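Local coordinates for protein RNA-dependent RNA polymerase (Toscana virus, PDB 6QW0) that probably cleaves capped host RNAs through a manganese-binding, cap-snatching endonuclease domain of the viral L protein, supplying primers for viral transcription, at residues A15-P20 with P162-I167; T31-Y36 with F193-D198; G60-P65 with V186-F191; K92-V97 with D109-D114. All coordinates share one frame; numbering follows the deposited sequence.

Contact 1 of 4, residues A15-P20 with P162-I167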
loop_
_atom_site.group_PDB
_atom_site.type_symbol
_atom_site.label_atom_id
_atom_site.label_comp_id
_atom_site.label_asym_id
_atom_site.label_seq_id
_atom_site.Cartn_x
_atom_site.Cartn_y
_atom_site.Cartn_z
ATOM N N ALA A 15 -13.325 14.462 11.570
ATOM C CA ALA A 15 -12.181 15.248 11.137
ATOM C C ALA A 15 -11.197 14.318 10.461
ATOM O O ALA A 15 -11.302 13.094 10.563
ATOM C CB ALA A 15 -11.491 15.959 12.310
ATOM N N LEU A 16 -10.232 14.927 9.773
ATOM C CA LEU A 16 -9.145 14.195 9.130
ATOM C C LEU A 16 -7.918 14.170 10.042
ATOM O O LEU A 16 -7.466 15.222 10.502
ATOM C CB LEU A 16 -8.791 14.852 7.798
ATOM C CG LEU A 16 -7.565 14.301 7.055
ATOM C CD1 LEU A 16 -7.785 12.838 6.728
ATOM C CD2 LEU A 16 -7.307 15.118 5.780
ATOM N N THR A 17 -7.392 12.971 10.298
ATOM C CA THR A 17 -6.145 12.786 11.050
ATOM C C THR A 17 -5.054 12.340 10.091
ATOM O O THR A 17 -5.247 11.396 9.316
ATOM C CB THR A 17 -6.323 11.755 12.162
ATOM O OG1 THR A 17 -7.338 12.181 13.074
ATOM C CG2 THR A 17 -5.017 11.523 12.937
ATOM N N ILE A 18 -3.909 13.031 10.123
ATOM C CA ILE A 18 -2.723 12.572 9.393
ATOM C C ILE A 18 -1.588 12.435 10.399
ATOM O O ILE A 18 -1.130 13.438 10.961
ATOM C CB ILE A 18 -2.336 13.510 8.240
ATOM C CG1 ILE A 18 -3.564 13.877 7.397
ATOM C CG2 ILE A 18 -1.279 12.812 7.348
ATOM C CD1 ILE A 18 -3.261 14.859 6.280
ATOM N N HIS A 19 -1.143 11.195 10.637
ATOM C CA HIS A 19 0.008 10.979 11.503
ATOM C C HIS A 19 1.279 11.347 10.740
ATOM O O HIS A 19 1.301 11.297 9.510
ATOM C CB HIS A 19 0.072 9.520 11.971
ATOM C CG HIS A 19 -1.031 9.144 12.910
ATOM N ND1 HIS A 19 -0.893 9.190 14.281
ATOM C CD2 HIS A 19 -2.300 8.737 12.672
ATOM C CE1 HIS A 19 -2.030 8.827 14.848
ATOM N NE2 HIS A 19 -2.899 8.541 13.892
ATOM N N PRO A 20 2.332 11.774 11.443
ATOM C CA PRO A 20 3.540 12.262 10.749
ATOM C C PRO A 20 4.279 11.140 10.032
ATOM O O PRO A 20 4.360 10.015 10.523
ATOM C CB PRO A 20 4.395 12.855 11.881
ATOM C CG PRO A 20 3.859 12.218 13.139
ATOM C CD PRO A 20 2.395 11.957 12.899
ATOM N N PRO A 162 -15.010 10.121 10.479
ATOM C CA PRO A 162 -13.599 10.505 10.624
ATOM C C PRO A 162 -12.702 9.599 9.793
ATOM O O PRO A 162 -12.924 8.391 9.692
ATOM C CB PRO A 162 -13.337 10.347 12.125
ATOM C CG PRO A 162 -14.383 9.414 12.595
ATOM C CD PRO A 162 -15.587 9.646 11.746
ATOM N N ILE A 163 -11.692 10.207 9.180
ATOM C CA ILE A 163 -10.739 9.491 8.338
ATOM C C ILE A 163 -9.337 9.684 8.905
ATOM O O ILE A 163 -8.979 10.789 9.319
ATOM C CB ILE A 163 -10.805 9.991 6.875
ATOM C CG1 ILE A 163 -12.146 9.634 6.232
ATOM C CG2 ILE A 163 -9.618 9.430 6.039
ATOM C CD1 ILE A 163 -12.352 10.290 4.863
ATOM N N SER A 164 -8.533 8.620 8.889
ATOM C CA SER A 164 -7.090 8.736 9.071
ATOM C C SER A 164 -6.433 8.331 7.760
ATOM O O SER A 164 -6.810 7.306 7.178
ATOM C CB SER A 164 -6.600 7.856 10.225
ATOM O OG SER A 164 -7.125 8.312 11.462
ATOM N N LEU A 165 -5.486 9.145 7.279
ATOM C CA LEU A 165 -4.858 8.935 5.976
ATOM C C LEU A 165 -3.442 8.413 6.185
ATOM O O LEU A 165 -2.613 9.100 6.790
ATOM C CB LEU A 165 -4.823 10.229 5.161
ATOM C CG LEU A 165 -4.055 10.213 3.835
ATOM C CD1 LEU A 165 -4.632 9.180 2.866
ATOM C CD2 LEU A 165 -4.075 11.608 3.201
ATOM N N TYR A 166 -3.160 7.219 5.658
ATOM C CA TYR A 166 -1.862 6.573 5.833
ATOM C C TYR A 166 -1.208 6.341 4.478
ATOM O O TYR A 166 -1.885 6.009 3.499
ATOM C CB TYR A 166 -1.992 5.231 6.567
ATOM C CG TYR A 166 -2.268 5.349 8.047
ATOM C CD1 TYR A 166 -1.280 5.808 8.926
ATOM C CD2 TYR A 166 -3.528 5.020 8.565
ATOM C CE1 TYR A 166 -1.523 5.909 10.286
ATOM C CE2 TYR A 166 -3.788 5.125 9.921
ATOM C CZ TYR A 166 -2.791 5.586 10.773
ATOM O OH TYR A 166 -3.034 5.684 12.124
ATOM N N ILE A 167 0.120 6.477 4.444
ATOM C CA ILE A 167 0.917 6.323 3.227
ATOM C C ILE A 167 2.045 5.350 3.511
ATOM O O ILE A 167 2.631 5.394 4.595
ATOM C CB ILE A 167 1.531 7.660 2.762
ATOM C CG1 ILE A 167 0.477 8.773 2.719
ATOM C CG2 ILE A 167 2.230 7.493 1.422
ATOM C CD1 ILE A 167 -0.579 8.618 1.640
HETATM O O HOH W 1 -2.792 9.043 9.547
HETATM O O HOH W 2 -5.783 7.911 13.896
#
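P162 starts the pairing beside A15, its CB 3.8 Å from A15 O. I163 uses both its backbone N-H and its C=O: I163 N donates to A15 O at 3.2 Å, and I163 O accepts from T17 N at 2.9 Å. This alternation, with segment directions only 23° apart, identifies parallel strand pairing. On the face shared by L16 and I163, L16 CG stands anti to its backbone N (chi1 174°), and L16 CD1 lies 3.9 Å from I163 CG2. S164 occupies the other face with T17; S164 OG is 3.6 Å from T17 CB, and a water joins that hydroxyl to H19 NE2. L165 N donates to T17 O at 3.0 Å. Beyond this bond water takes over, one molecule accepting from H19 N and donating to L165 O. At Y166 the ring plane is only 8° from that of H19, but with centroids 5.5 Å apart the two rings are too displaced for a full stack; Y166 OH lies 3.2 Å from H19 CD2. Strand 163-171 is thus flanked by strand 16-17 and, through S164 and Y166, by strand 124-131, while L16 and I163 rest on C154 and R157 of helix 136-157.

Contact 2 of 4, residues T31-Y36 with F193-D198; sequences TPIPAY and FRLARD. With SO4 (sulfate ion), chain E.
The Y36 ring is met obliquely by L195 CD1, which lies 3.9 Å from Y36 CD1 and almost as near to Y36 CE1. At the phenol end, Y36 OH is 3.5 Å from D198 CB; the two side chains cross at about a right angle, and the D198 carboxylate plane is turned 26° from the ring. That hydroxyl is hydrogen-bonded to E202, one helical turn beyond D198. The R194 guanidinium holds sulfate O2 at its edge, in plane, with R194 NH2 donating to O2 at 2.9 Å and R194 NH1 adding a weak second bond. F172 makes a cation-pi contact with R194 and accepts from R194 NE through its carbonyl O. The ion, probably from the crystallisation liquor, is also bound by S26, I28 and Y29. The irregular chain here leads into strand 36-39, an outer strand of the antiparallel sheet 36-39, 46-49, 66-68, so the contact ties that sheet to helix 183-203. Y36 CG lies between backbone N and carbonyl carbon (chi1 47°), setting the ring beside L195. L195 spreads its two methyls: CD1 reaches I33 CG2 at 4.1 Å, and CD2 reaches P34 CG at 4.0 Å.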
loop_
_atom_site.group_PDB
_atom_site.type_symbol
_atom_site.label_atom_id
_atom_site.label_comp_id
_atom_site.label_asym_id
_atom_site.label_seq_id
_atom_site.Cartn_x
_atom_site.Cartn_y
_atom_site.Cartn_z
ATOM N N THR A 31 20.509 -11.819 3.007
ATOM C CA THR A 31 19.337 -12.692 3.032
ATOM C C THR A 31 19.136 -13.358 1.677
ATOM O O THR A 31 19.266 -12.694 0.641
ATOM C CB THR A 31 18.076 -11.898 3.394
ATOM O OG1 THR A 31 18.263 -11.240 4.655
ATOM C CG2 THR A 31 16.856 -12.803 3.496
ATOM N N PRO A 32 18.825 -14.657 1.639
ATOM C CA PRO A 32 18.574 -15.312 0.350
ATOM C C PRO A 32 17.382 -14.691 -0.357
ATOM O O PRO A 32 16.386 -14.317 0.265
ATOM C CB PRO A 32 18.298 -16.771 0.730
ATOM C CG PRO A 32 18.940 -16.945 2.068
ATOM C CD PRO A 32 18.800 -15.618 2.756
ATOM N N ILE A 33 17.507 -14.578 -1.677
ATOM C CA ILE A 33 16.478 -14.030 -2.545
ATOM C C ILE A 33 16.023 -15.163 -3.463
ATOM O O ILE A 33 16.869 -15.823 -4.071
ATOM C CB ILE A 33 16.995 -12.842 -3.377
ATOM C CG1 ILE A 33 17.567 -11.758 -2.455
ATOM C CG2 ILE A 33 15.917 -12.294 -4.308
ATOM C CD1 ILE A 33 18.306 -10.655 -3.207
ATOM N N PRO A 34 14.732 -15.451 -3.570
ATOM C CA PRO A 34 14.326 -16.635 -4.338
ATOM C C PRO A 34 14.540 -16.463 -5.830
ATOM O O PRO A 34 14.347 -15.384 -6.396
ATOM C CB PRO A 34 12.835 -16.784 -4.010
ATOM C CG PRO A 34 12.392 -15.368 -3.744
ATOM C CD PRO A 34 13.574 -14.707 -3.039
ATOM N N ALA A 35 14.947 -17.562 -6.467
ATOM C CA ALA A 35 14.996 -17.630 -7.918
ATOM C C ALA A 35 13.593 -17.503 -8.506
ATOM O O ALA A 35 12.593 -17.757 -7.839
ATOM C CB ALA A 35 15.605 -18.957 -8.372
ATOM N N TYR A 36 13.537 -17.108 -9.773
ATOM C CA TYR A 36 12.281 -17.008 -10.504
ATOM C C TYR A 36 12.506 -17.464 -11.939
ATOM O O TYR A 36 13.585 -17.277 -12.506
ATOM C CB TYR A 36 11.697 -15.563 -10.487
ATOM C CG TYR A 36 12.713 -14.483 -10.813
ATOM C CD1 TYR A 36 13.494 -13.915 -9.811
ATOM C CD2 TYR A 36 12.924 -14.056 -12.126
ATOM C CE1 TYR A 36 14.449 -12.946 -10.098
ATOM C CE2 TYR A 36 13.879 -13.084 -12.420
ATOM C CZ TYR A 36 14.639 -12.538 -11.402
ATOM O OH TYR A 36 15.597 -11.581 -11.686
ATOM N N PHE A 193 9.828 -5.386 -2.841
ATOM C CA PHE A 193 10.092 -4.358 -3.847
ATOM C C PHE A 193 11.350 -4.691 -4.638
ATOM O O PHE A 193 11.359 -4.588 -5.869
ATOM C CB PHE A 193 10.217 -2.979 -3.179
ATOM C CG PHE A 193 10.471 -1.838 -4.133
ATOM C CD1 PHE A 193 9.631 -1.604 -5.216
ATOM C CD2 PHE A 193 11.531 -0.962 -3.914
ATOM C CE1 PHE A 193 9.854 -0.539 -6.077
ATOM C CE2 PHE A 193 11.754 0.114 -4.770
ATOM C CZ PHE A 193 10.921 0.327 -5.846
ATOM N N ARG A 194 12.407 -5.112 -3.945
ATOM C CA ARG A 194 13.655 -5.436 -4.632
ATOM C C ARG A 194 13.452 -6.586 -5.606
ATOM O O ARG A 194 13.948 -6.549 -6.741
ATOM C CB ARG A 194 14.734 -5.784 -3.614
ATOM C CG ARG A 194 15.172 -4.600 -2.759
ATOM C CD ARG A 194 16.200 -5.048 -1.749
ATOM N NE ARG A 194 16.772 -3.929 -1.013
ATOM C CZ ARG A 194 17.768 -4.050 -0.143
ATOM N NH1 ARG A 194 18.303 -5.246 0.099
ATOM N NH2 ARG A 194 18.228 -2.979 0.487
ATOM N N LEU A 195 12.709 -7.606 -5.187
ATOM C CA LEU A 195 12.445 -8.735 -6.069
ATOM C C LEU A 195 11.573 -8.313 -7.242
ATOM O O LEU A 195 11.786 -8.752 -8.380
ATOM C CB LEU A 195 11.790 -9.866 -5.278
ATOM C CG LEU A 195 11.435 -11.093 -6.111
ATOM C CD1 LEU A 195 12.705 -11.691 -6.734
ATOM C CD2 LEU A 195 10.717 -12.117 -5.250
ATOM N N ALA A 196 10.586 -7.447 -6.983
ATOM C CA ALA A 196 9.726 -6.957 -8.052
ATOM C C ALA A 196 10.519 -6.185 -9.093
ATOM O O ALA A 196 10.251 -6.304 -10.296
ATOM C CB ALA A 196 8.608 -6.095 -7.471
ATOM N N ARG A 197 11.509 -5.398 -8.653
ATOM C CA ARG A 197 12.363 -4.683 -9.599
ATOM C C ARG A 197 13.171 -5.652 -10.452
ATOM O O ARG A 197 13.334 -5.433 -11.658
ATOM C CB ARG A 197 13.302 -3.738 -8.855
ATOM C CG ARG A 197 12.613 -2.499 -8.303
ATOM C CD ARG A 197 13.494 -1.772 -7.313
ATOM N NE ARG A 197 14.777 -1.365 -7.884
ATOM C CZ ARG A 197 15.411 -0.239 -7.562
ATOM N NH1 ARG A 197 14.875 0.601 -6.685
ATOM N NH2 ARG A 197 16.581 0.051 -8.115
ATOM N N ASP A 198 13.699 -6.717 -9.840
ATOM C CA ASP A 198 14.455 -7.712 -10.604
ATOM C C ASP A 198 13.571 -8.365 -11.657
ATOM O O ASP A 198 13.969 -8.515 -12.819
ATOM C CB ASP A 198 15.033 -8.779 -9.673
ATOM C CG ASP A 198 16.241 -8.296 -8.881
ATOM O OD1 ASP A 198 16.881 -7.298 -9.275
ATOM O OD2 ASP A 198 16.555 -8.934 -7.850
HETATM S S SO4 E . 19.874 -3.471 3.870
HETATM O O1 SO4 E . 20.500 -4.483 4.708
HETATM O O2 SO4 E . 20.271 -3.661 2.478
HETATM O O3 SO4 E . 20.286 -2.144 4.329
HETATM O O4 SO4 E . 18.431 -3.612 3.989
#

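Contact 3 of 4, residues G60-P65 with V186-F191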
loop_
_atom_site.group_PDB
_atom_site.type_symbol
_atom_site.label_atom_id
_atom_site.label_comp_id
_atom_site.label_asym_id
_atom_site.label_seq_id
_atom_site.Cartn_x
_atom_site.Cartn_y
_atom_site.Cartn_z
ATOM N N GLY A 60 10.616 -12.295 3.113
ATOM C CA GLY A 60 10.103 -12.910 1.912
ATOM C C GLY A 60 9.127 -14.042 2.148
ATOM O O GLY A 60 8.614 -14.603 1.174
ATOM N N SER A 61 8.837 -14.374 3.408
ATOM C CA SER A 61 7.943 -15.489 3.693
ATOM C C SER A 61 6.523 -15.235 3.212
ATOM O O SER A 61 5.749 -16.189 3.094
ATOM C CB SER A 61 7.915 -15.783 5.190
ATOM O OG SER A 61 7.467 -14.647 5.906
ATOM N N THR A 62 6.161 -13.986 2.907
ATOM C CA THR A 62 4.825 -13.743 2.371
ATOM C C THR A 62 4.713 -13.995 0.875
ATOM O O THR A 62 3.613 -13.879 0.333
ATOM C CB THR A 62 4.366 -12.303 2.641
ATOM O OG1 THR A 62 5.208 -11.384 1.924
ATOM C CG2 THR A 62 4.382 -11.985 4.127
ATOM N N ILE A 63 5.804 -14.321 0.187
ATOM C CA ILE A 63 5.769 -14.458 -1.266
ATOM C C ILE A 63 5.195 -15.820 -1.630
ATOM O O ILE A 63 5.625 -16.849 -1.097
ATOM C CB ILE A 63 7.179 -14.276 -1.857
ATOM C CG1 ILE A 63 7.688 -12.857 -1.566
ATOM C CG2 ILE A 63 7.170 -14.558 -3.352
ATOM C CD1 ILE A 63 9.201 -12.737 -1.718
ATOM N N GLN A 64 4.267 -15.832 -2.556
ATOM C CA GLN A 64 3.643 -17.034 -3.085
ATOM C C GLN A 64 4.424 -17.553 -4.293
ATOM O O GLN A 64 5.038 -16.769 -5.027
ATOM C CB GLN A 64 2.200 -16.744 -3.484
ATOM C CG GLN A 64 1.341 -16.254 -2.321
ATOM C CD GLN A 64 1.494 -17.114 -1.082
ATOM O OE1 GLN A 64 1.111 -18.286 -1.076
ATOM N NE2 GLN A 64 2.065 -16.542 -0.025
ATOM N N PRO A 65 4.401 -18.867 -4.531
ATOM C CA PRO A 65 5.291 -19.445 -5.558
ATOM C C PRO A 65 4.891 -19.183 -6.997
ATOM O O PRO A 65 5.758 -19.306 -7.871
ATOM C CB PRO A 65 5.252 -20.944 -5.252
ATOM C CG PRO A 65 3.995 -21.145 -4.459
ATOM C CD PRO A 65 3.872 -19.903 -3.630
ATOM N N VAL A 186 8.986 -3.492 7.710
ATOM C CA VAL A 186 9.742 -2.688 6.749
ATOM C C VAL A 186 10.509 -3.594 5.797
ATOM O O VAL A 186 10.484 -3.408 4.574
ATOM C CB VAL A 186 10.698 -1.736 7.488
ATOM C CG1 VAL A 186 11.683 -1.066 6.519
ATOM C CG2 VAL A 186 9.908 -0.694 8.294
ATOM N N ASN A 187 11.196 -4.589 6.357
ATOM C CA ASN A 187 11.996 -5.505 5.548
ATOM C C ASN A 187 11.149 -6.285 4.547
ATOM O O ASN A 187 11.609 -6.573 3.436
ATOM C CB ASN A 187 12.765 -6.462 6.459
ATOM C CG ASN A 187 13.958 -5.803 7.117
ATOM O OD1 ASN A 187 14.347 -4.688 6.765
ATOM N ND2 ASN A 187 14.556 -6.502 8.077
ATOM N N GLU A 188 9.922 -6.672 4.917
ATOM C CA GLU A 188 9.101 -7.433 3.973
ATOM C C GLU A 188 8.707 -6.577 2.775
ATOM O O GLU A 188 8.779 -7.025 1.628
ATOM C CB GLU A 188 7.863 -7.996 4.675
ATOM C CG GLU A 188 7.137 -9.084 3.871
ATOM C CD GLU A 188 7.909 -10.402 3.831
ATOM O OE1 GLU A 188 8.884 -10.550 4.597
ATOM O OE2 GLU A 188 7.543 -11.269 3.020
ATOM N N ILE A 189 8.316 -5.323 3.021
ATOM C CA ILE A 189 8.000 -4.414 1.927
ATOM C C ILE A 189 9.219 -4.200 1.031
ATOM O O ILE A 189 9.137 -4.317 -0.197
ATOM C CB ILE A 189 7.461 -3.084 2.489
ATOM C CG1 ILE A 189 6.087 -3.324 3.139
ATOM C CG2 ILE A 189 7.375 -2.027 1.395
ATOM C CD1 ILE A 189 5.746 -2.319 4.246
ATOM N N VAL A 190 10.364 -3.870 1.633
ATOM C CA VAL A 190 11.569 -3.617 0.845
ATOM C C VAL A 190 12.016 -4.882 0.115
ATOM O O VAL A 190 12.351 -4.836 -1.074
ATOM C CB VAL A 190 12.685 -3.052 1.740
ATOM C CG1 VAL A 190 13.984 -2.892 0.938
ATOM C CG2 VAL A 190 12.275 -1.709 2.333
ATOM N N PHE A 191 12.003 -6.023 0.798
ATOM C CA PHE A 191 12.395 -7.281 0.153
ATOM C C PHE A 191 11.533 -7.575 -1.076
ATOM O O PHE A 191 12.042 -7.954 -2.138
ATOM C CB PHE A 191 12.307 -8.417 1.170
ATOM C CG PHE A 191 12.885 -9.718 0.686
ATOM C CD1 PHE A 191 12.095 -10.622 -0.009
ATOM C CD2 PHE A 191 14.209 -10.043 0.935
ATOM C CE1 PHE A 191 12.607 -11.829 -0.452
ATOM C CE2 PHE A 191 14.733 -11.254 0.491
ATOM C CZ PHE A 191 13.936 -12.145 -0.197
#
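G60 meets two side chains of the helix at once. Its N donates to E188 OE1 over 2.9 Å along an almost straight line (174° at the hydrogen), arriving on the syn side of the carboxylate. G60 CA, meanwhile, sits 3.6 Å from F191 CD1, and G60 N lies over one face of that ring. The positive phi (101°) and this close ring both suit a residue lacking a side chain. S61 carries the chain round the turn; its N, 3.4 Å from E188 OE2, is too badly angled to bond. T62 grips the same oxygen twice. T62 N reaches E188 OE2 at 3.1 Å from above the carboxylate plane, while T62 OG1 donates to it at 2.6 Å on the anti side, the two side chains meeting tip to tip. E188 is bent at chi2 (72°), which swings CD out of an extended line. R192 is also hydrogen-bonded to T62 OG1. I63 N closes the type I beta turn on G60 O, and I63 CD1 then meets the rim of the F191 ring in plane, 3.7 Å from CE1. Three donors on a buried carboxylate would be expected to stabilise its ionised form. The main-chain conformations of G60 and S61, with the N-H groups of G60 and T62 both directed to one carboxylate, fit an anion-binding LR nest, here filled by a glutamate of helix 183-203.

Contact 4 of 4, residues K92-V97 with D109-D114; sequences KKFVEV and DFQSPD. With MN3 (manganese (III) ion), chain C.
F94 and P113 make the tight half of the contact: F94 CZ lies 3.6 Å from P113 CG, while P113 CD stands over one face of the ring, toward its rim. Q111 runs beside F94 in the same direction, with Q111 CB 3.7 Å from F94 CD2. Two backbone bonds frame this packing, F94 N to Q111 O (3.1 Å) and V95 N to D109 O (3.0 Å). The covering layer comes from V126 and, on helix 136-157, A153. The other half is looser and wetter. K93 is bent at chi2 (-79°), which brings CD against F110 O; K93 NZ donates to that oxygen at 3.2 Å, with a water bridging the two. S112 OG bonds to K92 O at 2.9 Å from well above the carbonyl plane, and another water spans K92 O and P113 O. V95 CG1 stays 4.3 Å from F110 CE1. All four acceptors are main-chain carbonyls, two met by backbone N-H groups and two by S112 and K93 side chains. The contact reaches P113, consistent with positioning the next residue, D114; the pair is consistent with the PD of the PD-(D/E)XK nuclease signature. D114 binds manganese through OD2, with H79, E128, the F129 carbonyl and two waters.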
loop_
_atom_site.group_PDB
_atom_site.type_symbol
_atom_site.label_atom_id
_atom_site.label_comp_id
_atom_site.label_asym_id
_atom_site.label_seq_id
_atom_site.Cartn_x
_atom_site.Cartn_y
_atom_site.Cartn_z
ATOM N N LYS A 92 -11.934 0.020 -5.601
ATOM C CA LYS A 92 -12.952 0.540 -4.694
ATOM C C LYS A 92 -12.855 2.065 -4.608
ATOM O O LYS A 92 -11.811 2.615 -4.241
ATOM C CB LYS A 92 -12.811 -0.100 -3.315
ATOM C CG LYS A 92 -14.033 0.086 -2.432
ATOM C CD LYS A 92 -13.674 0.151 -0.962
ATOM C CE LYS A 92 -13.902 -1.191 -0.300
ATOM N NZ LYS A 92 -13.020 -1.376 0.888
ATOM N N LYS A 93 -13.947 2.742 -4.952
ATOM C CA LYS A 93 -14.003 4.194 -5.022
ATOM C C LYS A 93 -14.523 4.776 -3.715
ATOM O O LYS A 93 -15.255 4.120 -2.966
ATOM C CB LYS A 93 -14.919 4.646 -6.166
ATOM C CG LYS A 93 -14.737 3.898 -7.479
ATOM C CD LYS A 93 -13.530 4.417 -8.226
ATOM C CE LYS A 93 -13.449 3.847 -9.633
ATOM N NZ LYS A 93 -12.287 4.443 -10.349
ATOM N N PHE A 94 -14.137 6.031 -3.448
ATOM C CA PHE A 94 -14.716 6.757 -2.321
ATOM C C PHE A 94 -16.233 6.658 -2.323
ATOM O O PHE A 94 -16.848 6.486 -1.262
ATOM C CB PHE A 94 -14.292 8.230 -2.361
ATOM C CG PHE A 94 -12.919 8.488 -1.798
ATOM C CD1 PHE A 94 -12.649 8.264 -0.460
ATOM C CD2 PHE A 94 -11.909 8.979 -2.610
ATOM C CE1 PHE A 94 -11.376 8.512 0.059
ATOM C CE2 PHE A 94 -10.645 9.229 -2.097
ATOM C CZ PHE A 94 -10.384 8.991 -0.768
ATOM N N VAL A 95 -16.848 6.749 -3.510
ATOM C CA VAL A 95 -18.306 6.832 -3.595
ATOM C C VAL A 95 -18.957 5.547 -3.105
ATOM O O VAL A 95 -20.100 5.564 -2.624
ATOM C CB VAL A 95 -18.741 7.186 -5.035
ATOM C CG1 VAL A 95 -18.648 5.959 -5.970
ATOM C CG2 VAL A 95 -20.157 7.756 -5.047
ATOM N N GLU A 96 -18.257 4.410 -3.204
ATOM C CA GLU A 96 -18.824 3.168 -2.704
ATOM C C GLU A 96 -18.909 3.143 -1.189
ATOM O O GLU A 96 -19.721 2.396 -0.637
ATOM C CB GLU A 96 -18.002 1.981 -3.204
ATOM C CG GLU A 96 -17.756 2.013 -4.700
ATOM C CD GLU A 96 -16.844 0.894 -5.146
ATOM O OE1 GLU A 96 -16.985 -0.224 -4.607
ATOM O OE2 GLU A 96 -15.976 1.138 -6.012
ATOM N N VAL A 97 -18.100 3.942 -0.499
ATOM C CA VAL A 97 -18.096 3.962 0.952
ATOM C C VAL A 97 -18.908 5.131 1.502
ATOM O O VAL A 97 -19.570 4.995 2.531
ATOM C CB VAL A 97 -16.638 4.008 1.463
ATOM C CG1 VAL A 97 -16.594 4.184 2.968
ATOM C CG2 VAL A 97 -15.907 2.737 1.060
ATOM N N ASP A 109 -15.326 11.695 -6.044
ATOM C CA ASP A 109 -16.093 10.493 -5.737
ATOM C C ASP A 109 -15.492 9.255 -6.383
ATOM O O ASP A 109 -15.688 8.141 -5.890
ATOM C CB ASP A 109 -17.543 10.660 -6.202
ATOM C CG ASP A 109 -18.313 11.646 -5.356
ATOM O OD1 ASP A 109 -18.378 11.460 -4.121
ATOM O OD2 ASP A 109 -18.858 12.606 -5.926
ATOM N N PHE A 110 -14.764 9.430 -7.482
ATOM C CA PHE A 110 -14.285 8.309 -8.276
ATOM C C PHE A 110 -12.789 8.084 -8.129
ATOM O O PHE A 110 -12.213 7.288 -8.877
ATOM C CB PHE A 110 -14.673 8.518 -9.741
ATOM C CG PHE A 110 -16.140 8.772 -9.929
ATOM C CD1 PHE A 110 -17.069 7.835 -9.514
ATOM C CD2 PHE A 110 -16.592 9.958 -10.479
ATOM C CE1 PHE A 110 -18.426 8.062 -9.671
ATOM C CE2 PHE A 110 -17.949 10.191 -10.640
ATOM C CZ PHE A 110 -18.863 9.241 -10.233
ATOM N N GLN A 111 -12.147 8.761 -7.181
ATOM C CA GLN A 111 -10.796 8.389 -6.798
ATOM C C GLN A 111 -10.800 7.049 -6.075
ATOM O O GLN A 111 -11.761 6.688 -5.391
ATOM C CB GLN A 111 -10.181 9.458 -5.897
ATOM C CG GLN A 111 -9.815 10.735 -6.614
ATOM C CD GLN A 111 -8.904 11.610 -5.767
ATOM O OE1 GLN A 111 -9.288 12.053 -4.684
ATOM N NE2 GLN A 111 -7.698 11.862 -6.255
ATOM N N SER A 112 -9.691 6.321 -6.197
ATOM C CA SER A 112 -9.588 4.958 -5.678
ATOM C C SER A 112 -8.229 4.742 -5.029
ATOM O O SER A 112 -7.301 4.203 -5.649
ATOM C CB SER A 112 -9.823 3.936 -6.793
ATOM O OG SER A 112 -9.767 2.609 -6.293
ATOM N N PRO A 113 -8.082 5.124 -3.759
ATOM C CA PRO A 113 -6.851 4.800 -3.024
ATOM C C PRO A 113 -6.697 3.294 -2.881
ATOM O O PRO A 113 -7.624 2.517 -3.120
ATOM C CB PRO A 113 -7.049 5.467 -1.656
ATOM C CG PRO A 113 -8.367 6.223 -1.743
ATOM C CD PRO A 113 -9.141 5.622 -2.867
ATOM N N ASP A 114 -5.499 2.864 -2.474
ATOM C CA ASP A 114 -5.224 1.426 -2.431
ATOM C C ASP A 114 -6.101 0.698 -1.417
ATOM O O ASP A 114 -6.453 -0.470 -1.625
ATOM C CB ASP A 114 -3.751 1.173 -2.112
ATOM C CG ASP A 114 -2.856 1.385 -3.317
ATOM O OD1 ASP A 114 -3.121 0.774 -4.371
ATOM O OD2 ASP A 114 -1.909 2.192 -3.235
HETATM MN MN MN3 C . -0.761 3.117 -4.937
HETATM O O HOH W 3 -10.016 1.619 -2.199
HETATM O O HOH W 4 -10.162 5.948 -10.173
HETATM O O HOH W 5 -2.049 2.980 -6.917
HETATM O O HOH W 6 0.238 4.363 -6.676
#

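Overall arrangement
Contacts 2 and 3 share helix 183-203 and touch each other: F191 CZ lies 3.3 Å from P32 O, and L195 CD2 packs on I63 CD1. Contact 3 is the more buried and rests on a carboxylate held by polar donors; contact 2, nearer the surface, joins its segments through apolar groups. Contacts 1 and 4 lie on the opposite side of the chain's centre, their centres 16 Å apart, and both reach helix 136-157 and strand 124-131. Each is partly buried and bonded through the backbone, but contact 1 extends the mixed sheet, whereas contact 4 joins a helix start to a loop and alone includes a metal ligand.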